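Local structure of galectin (Xenopus laevis, 3WUD) at residues 28-33 / 50-55; 59-64 / 80-85. The protein probably acts as a proto-type galectin, a beta-sandwich lectin that binds lactose and related beta-galactosides, and is linked to laminin binding. All blocks are in the same frame, centred on the assembly; numbering follows the deposited sequence.

Interaction 1: residues 28-33 / 50-55; sequences KDAKSF and PRFDHE. With GLC (alpha-D-glucopyranose), chain B; GAL (beta-D-galactopyranose), chain C; SO4 (sulfate ion), chain D.
The Phe33 ring carries Pro50 over one face, CD lying 4.0 Å from the ring centroid as a CH-pi contact, while Phe52 CE2 sits near its plane at the edge. In this galectin beta-sandwich the contact joins the loop ahead of strand 34-37 to residues 50-55, which continue from strand 43-51 of the sugar-binding sheet. Phe33 CG is wedged between the backbone N and the carbonyl carbon (chi1 66°), which sets the ring face under the Pro50 ring. His54 is sandwiched: Ser32 OG is above one face, 3.7 Å from His54 CD2, and Glu55 CG is over the other, while sulfate O4 at the edge accepts a hydrogen bond from His54 ND1. The Phe52 ring turns its edge to the Lys31 carbonyl; Ala30 O approaches obliquely, 3.3 Å from Phe52 CD2. Ser32 and Arg51 form a single antiparallel bridge, and Phe33 N bonds to Pro50 O. Pro50 has no N-H to return to Phe33 O, which instead accepts from Asn49 ND2. Arg51 points away from the loop into the glycan pocket, extended from CG to NE. Its guanidinium edge meets lactose: Arg51 NH1 donates to GLC O3 (2.8 Å), NH2 to GLC O3 and GAL O4, while Asp57 and Asn49 hold NH1 and NE. Glu55 OE1 accepts from GAL O2 at 2.9 Å, and its CG lies over the guanidinium face. Lys31 O grips two amides: Asp53 N (3.0 Å) on an in-plane lone pair, and Phe52 N (2.9 Å) from 36° above the carbonyl plane.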
# COMPACT_ATOMS: atom_id res chain seq x y z
N LYS A 28 -0.62 -19.51 9.71
CA LYS A 28 -0.04 -20.81 10.04
C LYS A 28 -0.72 -21.97 9.25
O LYS A 28 -0.12 -23.05 9.02
CB LYS A 28 -0.16 -21.03 11.58
CG LYS A 28 0.23 -22.43 12.05
CD LYS A 28 1.66 -22.77 11.58
CE LYS A 28 2.45 -23.65 12.55
NZ LYS A 28 3.91 -23.46 12.28
N ASP A 29 -1.96 -21.75 8.86
CA ASP A 29 -2.71 -22.77 8.13
C ASP A 29 -2.92 -22.42 6.64
O ASP A 29 -3.85 -22.95 6.02
CB ASP A 29 -4.08 -22.90 8.77
CG ASP A 29 -4.88 -21.63 8.68
OD1 ASP A 29 -4.30 -20.57 8.32
OD2 ASP A 29 -6.08 -21.70 9.00
N ALA A 30 -2.05 -21.56 6.09
CA ALA A 30 -2.16 -21.12 4.69
C ALA A 30 -1.94 -22.31 3.75
O ALA A 30 -0.97 -23.02 3.87
CB ALA A 30 -1.12 -20.04 4.43
N LYS A 31 -2.86 -22.49 2.81
CA LYS A 31 -2.67 -23.48 1.75
C LYS A 31 -1.94 -22.86 0.58
O LYS A 31 -1.26 -23.58 -0.13
CB LYS A 31 -3.99 -24.05 1.30
CG LYS A 31 -4.61 -24.98 2.33
CD LYS A 31 -6.10 -24.76 2.25
CE LYS A 31 -6.75 -25.84 1.42
NZ LYS A 31 -7.11 -26.99 2.33
N SER A 32 -2.09 -21.53 0.39
CA SER A 32 -1.37 -20.77 -0.66
C SER A 32 -1.55 -19.25 -0.37
O SER A 32 -2.39 -18.87 0.49
CB SER A 32 -1.93 -21.08 -2.07
OG SER A 32 -3.25 -20.68 -2.14
N PHE A 33 -0.81 -18.43 -1.00
CA PHE A 33 -1.10 -16.98 -1.00
C PHE A 33 -0.71 -16.43 -2.41
O PHE A 33 0.00 -17.11 -3.17
CB PHE A 33 -0.34 -16.25 0.14
CG PHE A 33 1.17 -16.24 0.01
CD1 PHE A 33 1.82 -15.13 -0.55
CD2 PHE A 33 1.96 -17.27 0.52
CE1 PHE A 33 3.19 -15.10 -0.66
CE2 PHE A 33 3.34 -17.23 0.43
CZ PHE A 33 3.95 -16.15 -0.15
N PRO A 50 2.70 -18.85 -4.38
CA PRO A 50 3.33 -19.90 -3.64
C PRO A 50 2.20 -20.77 -3.09
O PRO A 50 1.25 -20.28 -2.57
CB PRO A 50 4.09 -19.15 -2.52
CG PRO A 50 4.41 -17.85 -3.16
CD PRO A 50 3.07 -17.55 -3.81
N ARG A 51 2.33 -22.06 -3.29
CA ARG A 51 1.38 -23.02 -2.95
C ARG A 51 2.03 -24.05 -2.01
O ARG A 51 2.96 -24.80 -2.43
CB ARG A 51 0.90 -23.78 -4.19
CG ARG A 51 0.17 -22.88 -5.16
CD ARG A 51 -0.44 -23.63 -6.35
NE ARG A 51 -1.18 -22.71 -7.23
CZ ARG A 51 -1.66 -23.07 -8.43
NH1 ARG A 51 -1.53 -24.31 -8.85
NH2 ARG A 51 -2.34 -22.20 -9.18
N PHE A 52 1.50 -24.09 -0.79
CA PHE A 52 1.87 -25.10 0.22
C PHE A 52 1.18 -26.41 -0.08
O PHE A 52 1.82 -27.45 -0.14
CB PHE A 52 1.47 -24.62 1.62
CG PHE A 52 2.22 -23.42 2.09
CD1 PHE A 52 3.49 -23.55 2.58
CD2 PHE A 52 1.62 -22.17 2.06
CE1 PHE A 52 4.25 -22.43 2.96
CE2 PHE A 52 2.35 -21.05 2.46
CZ PHE A 52 3.65 -21.18 2.90
N ASP A 53 -0.15 -26.35 -0.18
CA ASP A 53 -0.95 -27.42 -0.79
C ASP A 53 -2.17 -26.91 -1.47
O ASP A 53 -3.23 -26.72 -0.83
CB ASP A 53 -1.39 -28.45 0.25
CG ASP A 53 -2.27 -29.54 -0.35
OD1 ASP A 53 -2.11 -29.86 -1.56
OD2 ASP A 53 -3.15 -30.06 0.40
N HIS A 54 -2.06 -26.73 -2.79
CA HIS A 54 -3.17 -26.10 -3.50
C HIS A 54 -3.14 -26.52 -4.92
O HIS A 54 -2.10 -26.62 -5.53
CB HIS A 54 -3.08 -24.56 -3.31
CG HIS A 54 -4.15 -23.82 -4.02
ND1 HIS A 54 -5.49 -24.00 -3.76
CD2 HIS A 54 -4.07 -22.87 -4.99
CE1 HIS A 54 -6.20 -23.23 -4.57
NE2 HIS A 54 -5.36 -22.50 -5.29
N GLU A 55 -4.30 -26.85 -5.45
CA GLU A 55 -4.42 -27.34 -6.84
C GLU A 55 -3.47 -28.49 -7.15
O GLU A 55 -2.99 -28.56 -8.24
CB GLU A 55 -4.21 -26.19 -7.87
CG GLU A 55 -5.12 -25.00 -7.68
CD GLU A 55 -6.53 -25.20 -8.25
OE1 GLU A 55 -7.32 -24.22 -8.25
OE2 GLU A 55 -6.82 -26.29 -8.76
C1 GLC B . -4.81 -26.27 -13.69
C2 GLC B . -3.69 -25.95 -12.72
C3 GLC B . -3.95 -24.91 -11.68
C4 GLC B . -5.08 -23.92 -12.06
C5 GLC B . -6.33 -24.61 -12.60
C6 GLC B . -7.25 -23.65 -13.29
O1 GLC B . -4.87 -27.62 -14.07
O2 GLC B . -2.98 -27.05 -12.18
O3 GLC B . -2.69 -24.29 -11.43
O4 GLC B . -5.39 -23.29 -10.87
O5 GLC B . -6.04 -25.57 -13.57
O6 GLC B . -8.37 -24.43 -13.69
C1 GAL C . -5.43 -21.84 -11.04
C2 GAL C . -5.92 -21.17 -9.77
C3 GAL C . -5.90 -19.65 -9.83
C4 GAL C . -4.54 -19.20 -10.36
C5 GAL C . -4.21 -19.97 -11.65
C6 GAL C . -2.87 -19.63 -12.28
O2 GAL C . -7.26 -21.56 -9.51
O3 GAL C . -6.26 -19.12 -8.56
O4 GAL C . -3.52 -19.45 -9.38
O5 GAL C . -4.16 -21.39 -11.46
O6 GAL C . -2.61 -20.34 -13.48
S SO4 D . -7.12 -27.28 -2.99
O1 SO4 D . -6.70 -28.63 -2.51
O2 SO4 D . -6.75 -27.16 -4.42
O3 SO4 D . -8.58 -27.04 -2.85
O4 SO4 D . -6.53 -26.17 -2.16

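Interaction 2: residues 59-64 / 80-85; sequences NKIICN and FPFQQG. With GAL (beta-D-galactopyranose), chain C.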
# COMPACT_ATOMS: atom_id res chain seq x y z
N ASN A 59 4.59 -27.08 -2.11
CA ASN A 59 5.81 -26.30 -2.12
C ASN A 59 6.35 -25.94 -3.48
O ASN A 59 7.54 -26.14 -3.77
CB ASN A 59 6.89 -26.96 -1.21
CG ASN A 59 6.41 -27.14 0.25
OD1 ASN A 59 5.36 -26.64 0.66
ND2 ASN A 59 7.19 -27.86 1.02
N LYS A 60 5.44 -25.38 -4.33
CA LYS A 60 5.87 -24.86 -5.62
C LYS A 60 5.39 -23.42 -5.67
O LYS A 60 4.38 -23.11 -5.11
CB LYS A 60 5.20 -25.59 -6.79
CG LYS A 60 5.36 -27.12 -6.77
CD LYS A 60 6.76 -27.48 -7.16
CE LYS A 60 6.96 -29.01 -7.17
NZ LYS A 60 7.32 -29.42 -5.78
N ILE A 61 6.07 -22.60 -6.44
CA ILE A 61 5.55 -21.33 -6.80
C ILE A 61 4.95 -21.43 -8.23
O ILE A 61 5.69 -21.74 -9.20
CB ILE A 61 6.61 -20.24 -6.81
CG1 ILE A 61 7.30 -20.13 -5.44
CG2 ILE A 61 5.95 -18.92 -7.18
CD1 ILE A 61 8.42 -19.13 -5.44
N ILE A 62 3.67 -21.10 -8.35
CA ILE A 62 3.07 -21.07 -9.71
C ILE A 62 3.01 -19.60 -10.05
O ILE A 62 2.56 -18.81 -9.22
CB ILE A 62 1.68 -21.64 -9.66
CG1 ILE A 62 1.73 -23.16 -9.64
CG2 ILE A 62 0.87 -21.21 -10.90
CD1 ILE A 62 2.75 -23.82 -8.74
N CYS A 63 3.54 -19.18 -11.21
CA CYS A 63 3.31 -17.81 -11.70
C CYS A 63 2.52 -17.87 -13.00
O CYS A 63 2.60 -18.82 -13.80
CB CYS A 63 4.63 -17.13 -11.98
SG CYS A 63 5.58 -16.83 -10.43
N ASN A 64 1.73 -16.84 -13.22
CA ASN A 64 1.04 -16.70 -14.48
C ASN A 64 0.72 -15.24 -14.74
O ASN A 64 0.92 -14.40 -13.90
CB ASN A 64 -0.28 -17.49 -14.42
CG ASN A 64 -0.74 -17.97 -15.81
OD1 ASN A 64 -0.35 -17.46 -16.80
ND2 ASN A 64 -1.67 -18.87 -15.84
N PHE A 80 11.38 -22.46 -3.06
CA PHE A 80 10.30 -22.27 -2.08
C PHE A 80 10.83 -21.98 -0.69
O PHE A 80 10.77 -22.84 0.20
CB PHE A 80 9.42 -23.52 -2.05
CG PHE A 80 8.03 -23.28 -1.53
CD1 PHE A 80 7.04 -22.81 -2.38
CD2 PHE A 80 7.64 -23.57 -0.22
CE1 PHE A 80 5.74 -22.60 -1.93
CE2 PHE A 80 6.36 -23.30 0.26
CZ PHE A 80 5.38 -22.81 -0.63
N PRO A 81 11.28 -20.77 -0.47
CA PRO A 81 11.78 -20.38 0.86
C PRO A 81 10.70 -19.91 1.83
O PRO A 81 10.94 -18.97 2.61
CB PRO A 81 12.61 -19.17 0.52
CG PRO A 81 11.87 -18.56 -0.59
CD PRO A 81 11.42 -19.69 -1.45
N PHE A 82 9.50 -20.44 1.73
CA PHE A 82 8.42 -19.94 2.55
C PHE A 82 8.06 -20.94 3.66
O PHE A 82 8.30 -22.11 3.50
CB PHE A 82 7.18 -19.58 1.68
CG PHE A 82 7.50 -18.73 0.49
CD1 PHE A 82 7.64 -17.37 0.63
CD2 PHE A 82 7.58 -19.29 -0.81
CE1 PHE A 82 7.96 -16.61 -0.45
CE2 PHE A 82 7.85 -18.52 -1.90
CZ PHE A 82 8.03 -17.18 -1.71
N GLN A 83 7.60 -20.43 4.81
CA GLN A 83 7.01 -21.22 5.89
C GLN A 83 5.69 -20.62 6.30
O GLN A 83 5.50 -19.41 6.35
CB GLN A 83 7.93 -21.23 7.13
CG GLN A 83 9.40 -21.08 6.79
CD GLN A 83 10.37 -21.32 7.95
OE1 GLN A 83 10.12 -20.89 9.09
NE2 GLN A 83 11.49 -21.98 7.65
N GLN A 84 4.77 -21.50 6.66
CA GLN A 84 3.50 -21.11 7.20
C GLN A 84 3.74 -20.58 8.60
O GLN A 84 4.66 -21.05 9.28
CB GLN A 84 2.56 -22.32 7.30
CG GLN A 84 2.13 -22.89 5.95
CD GLN A 84 1.69 -24.34 6.07
OE1 GLN A 84 2.42 -25.15 6.63
NE2 GLN A 84 0.50 -24.67 5.56
N GLY A 85 2.98 -19.57 8.99
CA GLY A 85 3.19 -18.93 10.29
C GLY A 85 4.48 -18.14 10.46
O GLY A 85 5.09 -18.14 11.55
C1 GAL C . -5.43 -21.84 -11.04
C2 GAL C . -5.92 -21.17 -9.77
C3 GAL C . -5.90 -19.65 -9.83
C4 GAL C . -4.54 -19.20 -10.36
C5 GAL C . -4.21 -19.97 -11.65
C6 GAL C . -2.87 -19.63 -12.28
O2 GAL C . -7.26 -21.56 -9.51
O3 GAL C . -6.26 -19.12 -8.56
O4 GAL C . -3.52 -19.45 -9.38
O5 GAL C . -4.16 -21.39 -11.46
O6 GAL C . -2.61 -20.34 -13.48
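Asn59 lies flat against the Phe80 ring: its CA stands over the ring centre, 3.5 Å from the centroid and only 3° off the normal, a CH-pi contact. With CG anti to the carbonyl carbon (chi1 -58°), the Asn59 amide hangs out past the CD2-CE2 rim on that side, its plane 16° from that of the ring. Asn59 CB comes within 3.6 Å of Phe80 CD2, and Asn59 OD1 within 3.5 Å of Phe80 CE2. Phe80 CG is anti to its own backbone N, which swings the ring out toward the strand and lays it beneath the Asn59 backbone; Lys60 O approaches Phe80 CE1 obliquely. The opposite ring face is taken by Phe82, whose CD2 is above the centre, so the Phe80 ring is sandwiched between Asn59 and Phe82. Asn59 has left-handed backbone angles, and it and Lys60 both face Arg51, a G1 beta bulge. Strand 60-67 belongs to the sheet of the galectin sandwich that binds the sugar, and its residues point alternately to the two sides. Ile61 is turned into the interior, where it and Cys63 reach Phe109 of the other sheet. Ile61 CD1 lies in the plane of the Phe82 ring at its edge, 3.6 Å from Phe82 CE2, the Ile61 arm running across that edge, while Ile61 CG1 lies 4.1 Å from Phe80 CD1. Ile62 points to the other side, against Arg51 and Glu74. Farther along that side, Asn64 ND2 donates an almost straight bond to GAL O6 (2.9 Å). Gly72 O accepts a second bond from the same ND2, fixing which end of the amide meets the galactose.

From the N terminus, strand 19-26 leads into 28-33, and interaction 1 closes the excursion through strands 34-37 and 43-51 when 50-55 comes back beside it. Residues 59-64 follow after a short turn; interaction 2 closes the next loop, through strand 70-77, when 80-85 packs against 59-64. The two loops run in series, neither nested nor crossed, yet the centres of the two contacts are about 7 Å apart. They are joined directly: Arg51 N meets Lys60 O across neighbouring strands, Gln84 NE2 reaches Ala30 O, and Phe52 stands edge-to-face with Phe80. Each contact ties a connection between the two sheets to strands of the sugar-binding sheet, and Arg51, Glu55 and Asn64 reach the galactose.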